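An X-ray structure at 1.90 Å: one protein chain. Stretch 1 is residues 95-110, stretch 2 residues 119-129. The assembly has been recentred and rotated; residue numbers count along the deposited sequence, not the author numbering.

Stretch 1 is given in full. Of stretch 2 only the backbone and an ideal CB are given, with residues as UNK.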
# COMPACT_ATOMS: atom_id res chain seq x y z
N LYS A 95 20.31 16.01 16.27
CA LYS A 95 19.44 14.86 16.50
C LYS A 95 19.06 14.17 15.18
O LYS A 95 18.45 14.79 14.31
CB LYS A 95 18.15 15.32 17.19
CG LYS A 95 18.34 16.25 18.37
CD LYS A 95 19.25 15.64 19.42
CE LYS A 95 19.24 16.47 20.70
NZ LYS A 95 17.87 16.57 21.28
N PRO A 96 19.44 12.90 15.02
CA PRO A 96 19.08 12.19 13.79
C PRO A 96 17.60 11.84 13.79
O PRO A 96 17.14 11.06 14.63
CB PRO A 96 19.92 10.91 13.86
CG PRO A 96 21.04 11.24 14.83
CD PRO A 96 20.39 12.13 15.84
N TYR A 97 16.87 12.45 12.87
CA TYR A 97 15.47 12.10 12.63
C TYR A 97 15.50 11.34 11.32
O TYR A 97 15.10 11.84 10.27
CB TYR A 97 14.59 13.36 12.59
CG TYR A 97 14.15 13.75 13.99
CD1 TYR A 97 12.81 13.67 14.37
CD2 TYR A 97 15.09 14.13 14.95
CE1 TYR A 97 12.42 13.99 15.67
CE2 TYR A 97 14.70 14.44 16.26
CZ TYR A 97 13.36 14.37 16.60
OH TYR A 97 12.96 14.68 17.88
N SER A 98 16.03 10.13 11.40
CA SER A 98 16.33 9.32 10.23
C SER A 98 15.04 8.79 9.66
O SER A 98 14.17 8.31 10.39
CB SER A 98 17.22 8.15 10.65
OG SER A 98 18.18 8.57 11.61
N MET A 99 14.92 8.85 8.35
CA MET A 99 13.72 8.36 7.69
C MET A 99 13.94 7.02 6.99
O MET A 99 12.98 6.38 6.55
CB MET A 99 13.17 9.45 6.77
CG MET A 99 12.81 10.70 7.60
SD MET A 99 12.26 12.14 6.70
CE MET A 99 10.56 11.70 6.32
N PHE A 100 15.20 6.61 6.90
CA PHE A 100 15.61 5.23 6.58
C PHE A 100 16.56 4.84 7.69
O PHE A 100 17.37 5.66 8.13
CB PHE A 100 16.45 5.16 5.30
CG PHE A 100 15.67 5.16 4.02
CD1 PHE A 100 14.31 4.94 4.00
CD2 PHE A 100 16.34 5.35 2.81
CE1 PHE A 100 13.61 4.94 2.78
CE2 PHE A 100 15.66 5.34 1.60
CZ PHE A 100 14.29 5.14 1.59
N VAL A 101 16.50 3.59 8.15
CA VAL A 101 17.50 3.11 9.11
C VAL A 101 18.51 2.22 8.37
O VAL A 101 18.19 1.12 7.95
CB VAL A 101 16.83 2.36 10.30
CG1 VAL A 101 17.88 1.75 11.24
CG2 VAL A 101 15.91 3.30 11.06
N THR A 102 19.73 2.74 8.18
CA THR A 102 20.77 2.02 7.46
C THR A 102 21.87 1.54 8.42
O THR A 102 21.75 1.68 9.63
CB THR A 102 21.45 2.87 6.34
OG1 THR A 102 22.39 3.78 6.92
CG2 THR A 102 20.42 3.65 5.53
N ALA A 103 22.94 0.99 7.86
CA ALA A 103 24.06 0.50 8.67
C ALA A 103 24.53 1.56 9.68
O ALA A 103 24.80 1.24 10.85
CB ALA A 103 25.22 0.06 7.78
N VAL A 104 24.62 2.81 9.24
CA VAL A 104 25.06 3.89 10.12
C VAL A 104 24.16 4.05 11.35
O VAL A 104 24.64 4.16 12.48
CB VAL A 104 25.16 5.23 9.36
CG1 VAL A 104 25.46 6.38 10.32
CG2 VAL A 104 26.21 5.15 8.26
N GLU A 105 22.84 4.06 11.14
CA GLU A 105 21.90 4.20 12.24
C GLU A 105 21.82 2.93 13.11
O GLU A 105 21.64 3.01 14.32
CB GLU A 105 20.50 4.55 11.73
CG GLU A 105 20.37 5.94 11.15
CD GLU A 105 20.95 6.05 9.74
OE1 GLU A 105 21.05 5.02 9.04
OE2 GLU A 105 21.30 7.18 9.34
N ARG A 106 21.92 1.77 12.48
CA ARG A 106 21.98 0.52 13.25
C ARG A 106 23.12 0.57 14.26
O ARG A 106 22.93 0.22 15.43
CB ARG A 106 22.11 -0.69 12.32
CG ARG A 106 20.83 -1.02 11.58
CD ARG A 106 20.84 -2.44 11.01
NE ARG A 106 21.86 -2.62 9.97
CZ ARG A 106 21.67 -2.39 8.68
NH1 ARG A 106 20.50 -1.96 8.22
NH2 ARG A 106 22.66 -2.59 7.83
N ALA A 107 24.30 1.01 13.83
CA ALA A 107 25.45 1.15 14.74
C ALA A 107 25.16 2.13 15.89
O ALA A 107 25.47 1.87 17.06
CB ALA A 107 26.70 1.58 13.97
N LEU A 108 24.57 3.28 15.57
CA LEU A 108 24.21 4.24 16.60
C LEU A 108 23.19 3.66 17.57
O LEU A 108 23.31 3.84 18.79
CB LEU A 108 23.62 5.50 15.97
CG LEU A 108 24.54 6.38 15.12
CD1 LEU A 108 23.72 7.46 14.42
CD2 LEU A 108 25.61 7.00 16.01
N ILE A 109 22.16 3.00 17.04
CA ILE A 109 21.07 2.51 17.88
C ILE A 109 21.59 1.50 18.89
O ILE A 109 21.26 1.55 20.08
CB ILE A 109 19.96 1.84 17.07
CG1 ILE A 109 19.23 2.87 16.20
CG2 ILE A 109 18.96 1.13 18.00
CD1 ILE A 109 18.24 2.25 15.21
N ARG A 110 22.42 0.59 18.40
CA ARG A 110 22.97 -0.47 19.24
C ARG A 110 23.90 0.10 20.30
O ARG A 110 23.84 -0.30 21.46
CB ARG A 110 23.66 -1.53 18.38
CG ARG A 110 22.66 -2.44 17.65
CD ARG A 110 23.26 -3.15 16.44
NE ARG A 110 22.25 -3.96 15.78
CZ ARG A 110 22.33 -4.38 14.52
NH1 ARG A 110 23.38 -4.06 13.78
NH2 ARG A 110 21.35 -5.12 14.01
N UNK A 119 18.06 6.30 23.74
CA UNK A 119 17.47 6.42 22.41
C UNK A 119 18.28 7.52 21.75
O UNK A 119 18.34 8.64 22.26
CB UNK A 119 15.97 6.73 22.44
N UNK A 120 18.92 7.21 20.63
CA UNK A 120 19.82 8.17 19.99
C UNK A 120 19.48 8.40 18.52
O UNK A 120 20.00 9.33 17.90
CB UNK A 120 21.27 7.69 20.11
N UNK A 121 18.62 7.56 17.97
CA UNK A 121 18.06 7.76 16.64
C UNK A 121 16.55 7.86 16.77
O UNK A 121 15.91 7.05 17.44
CB UNK A 121 18.46 6.63 15.69
N UNK A 122 15.97 8.89 16.14
CA UNK A 122 14.53 9.06 16.20
C UNK A 122 13.90 8.81 14.85
O UNK A 122 13.69 9.73 14.06
CB UNK A 122 14.17 10.46 16.70
N UNK A 123 13.60 7.55 14.57
CA UNK A 123 12.97 7.17 13.32
C UNK A 123 11.67 7.92 13.09
O UNK A 123 10.82 7.99 13.98
CB UNK A 123 12.71 5.66 13.30
N UNK A 124 11.51 8.47 11.88
CA UNK A 124 10.29 9.15 11.48
C UNK A 124 9.60 8.28 10.44
O UNK A 124 10.07 8.17 9.31
CB UNK A 124 10.58 10.55 10.94
N UNK A 125 8.50 7.61 10.82
CA UNK A 125 7.89 6.70 9.85
C UNK A 125 7.30 7.48 8.67
O UNK A 125 6.69 8.53 8.86
CB UNK A 125 6.81 5.85 10.52
N UNK A 126 7.49 6.96 7.45
CA UNK A 126 6.94 7.63 6.28
C UNK A 126 6.99 6.70 5.09
O UNK A 126 7.61 5.64 5.15
CB UNK A 126 7.70 8.93 5.98
N UNK A 127 6.33 7.11 4.01
CA UNK A 127 6.60 6.56 2.69
C UNK A 127 7.59 7.45 1.92
O UNK A 127 7.40 8.67 1.81
CB UNK A 127 5.30 6.41 1.90
N UNK A 128 8.64 6.84 1.39
CA UNK A 128 9.62 7.60 0.62
C UNK A 128 8.90 8.38 -0.49
O UNK A 128 9.26 9.51 -0.78
CB UNK A 128 10.68 6.67 0.03
N UNK A 129 7.87 7.79 -1.10
CA UNK A 129 7.17 8.45 -2.21
C UNK A 129 6.46 9.73 -1.79
O UNK A 129 6.12 10.56 -2.65
CB UNK A 129 6.15 7.49 -2.83

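Position 119 points its CA-to-CB bond away, and nothing of stretch 1 lies near the ideal CB. Stretch 1 sets no preference. It is Lys-119; its NZ makes a weak hydrogen bond to the backbone O of position 121, 3.3 Å away.

Position 120 points sideways. The ideal CB is 4.6 Å from Leu-108 O, near the helix, so a small or medium apolar group would fit. It is Val-120. Its CG2 comes 3.2 Å from Leu-108 O.

Position 121 has extended angles (-120/131). Its ideal CB is 3.9 Å from Ile-109 CG1 and 4.5 Å from Ser-98 OG, between Ser-98 and the helix. Valine, isoleucine or leucine would be reasonable. Val-121 is found, and it has the largest area covered by the other stretch. CG2 packs 3.8 Å from Ile-109 CG1 and 3.9 Å from Leu-108 CB; CG1 lies 3.4 Å from Ser-98 OG.

Position 122 points toward stretch 1. The ideal CB is 4.0 Å from Tyr-97 CZ. The backbone N donates to Pro-96 O at 2.9 Å. Many types with a CB methylene could cover the ring. Asn-122 does so: its CB sits 3.9 Å from the centroid of the Tyr-97 ring, almost on the ring normal. Its amide is bonded elsewhere in the structure.

Position 123 points away, although Val-101 CG2 is 4.6 Å from the ideal CB. A long or flat side chain could turn back; a short one would reach less. Tyr-123 turns back, with CD1 3.9 Å from Val-101 CG2 and CE1 3.7 Å from Met-99 O.

Position 124 points toward Met-99, whose CG is 4.0 Å from the ideal CB. Its N donates to Ser-98 O at 3.1 Å, a second backbone bond, two residues on from the one at 122. An apolar, perhaps branched residue suits. Val-124 places CG2 at the edge of the Tyr-97 ring, 3.7 Å from CD1 of Tyr-97.

Position 125 points away into space free of stretch 1. Phi of -67° allows proline, among others, and it is Pro-125.

Position 126 points toward Met-99 CE, 4.0 Å from the ideal CB. A small residue, polar or not, would fit. Ser-126 OG is 3.7 Å from Met-99 CE and donates to water 1 (O at 2.7 Å), which in turn donates to Met-99 O at 2.6 Å.

Position 127 points away, without guidance from stretch 1. It is Asn-127.

Position 128 points sideways, with Phe-100 CZ 4.2 Å from the ideal CB. Aromatic or bulky aliphatic groups suit. Phe-128 receives Phe-100 CZ over one face; the ring planes meet obliquely at 52°.

Position 129 is out of reach. It is His-129.

Stretch 2 119-129: KVVNYVPSNFH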
# COMPACT_ATOMS: atom_id res chain seq x y z
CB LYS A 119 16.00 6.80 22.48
CG LYS A 119 15.30 6.77 21.13
CD LYS A 119 13.82 7.10 21.27
CE LYS A 119 12.96 6.11 20.51
NZ LYS A 119 13.23 6.14 19.04
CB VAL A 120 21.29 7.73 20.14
CG1 VAL A 120 21.68 7.73 21.62
CG2 VAL A 120 21.49 6.35 19.55
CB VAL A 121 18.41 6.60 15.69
CG1 VAL A 121 17.59 6.68 14.39
CG2 VAL A 121 19.93 6.56 15.42
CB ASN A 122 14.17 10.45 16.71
CG ASN A 122 13.01 10.41 17.69
OD1 ASN A 122 11.97 9.80 17.42
ND2 ASN A 122 13.20 11.03 18.84
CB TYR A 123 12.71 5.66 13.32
CG TYR A 123 11.97 5.14 12.10
CD1 TYR A 123 12.55 5.19 10.83
CD2 TYR A 123 10.71 4.58 12.22
CE1 TYR A 123 11.87 4.71 9.71
CE2 TYR A 123 10.02 4.10 11.11
CZ TYR A 123 10.61 4.16 9.87
OH TYR A 123 9.93 3.67 8.78
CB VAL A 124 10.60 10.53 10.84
CG1 VAL A 124 9.30 11.24 10.42
CG2 VAL A 124 11.42 11.39 11.81
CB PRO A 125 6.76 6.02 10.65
CG PRO A 125 7.16 6.22 12.12
CD PRO A 125 7.83 7.57 12.14
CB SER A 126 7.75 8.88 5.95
OG SER A 126 8.98 8.54 5.31
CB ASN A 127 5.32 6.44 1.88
CG ASN A 127 4.36 5.46 2.47
OD1 ASN A 127 4.58 4.26 2.40
ND2 ASN A 127 3.28 5.96 3.05
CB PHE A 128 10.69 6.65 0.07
CG PHE A 128 11.78 7.32 -0.75
CD1 PHE A 128 12.42 8.46 -0.30
CD2 PHE A 128 12.18 6.76 -1.97
CE1 PHE A 128 13.42 9.07 -1.05
CE2 PHE A 128 13.19 7.35 -2.73
CZ PHE A 128 13.82 8.51 -2.28
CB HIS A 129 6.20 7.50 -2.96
CG HIS A 129 4.95 7.16 -2.20
ND1 HIS A 129 4.75 5.93 -1.61
CD2 HIS A 129 3.83 7.88 -1.97
CE1 HIS A 129 3.56 5.92 -1.03
NE2 HIS A 129 2.98 7.09 -1.23
O HOH W 1 10.45 6.98 6.91
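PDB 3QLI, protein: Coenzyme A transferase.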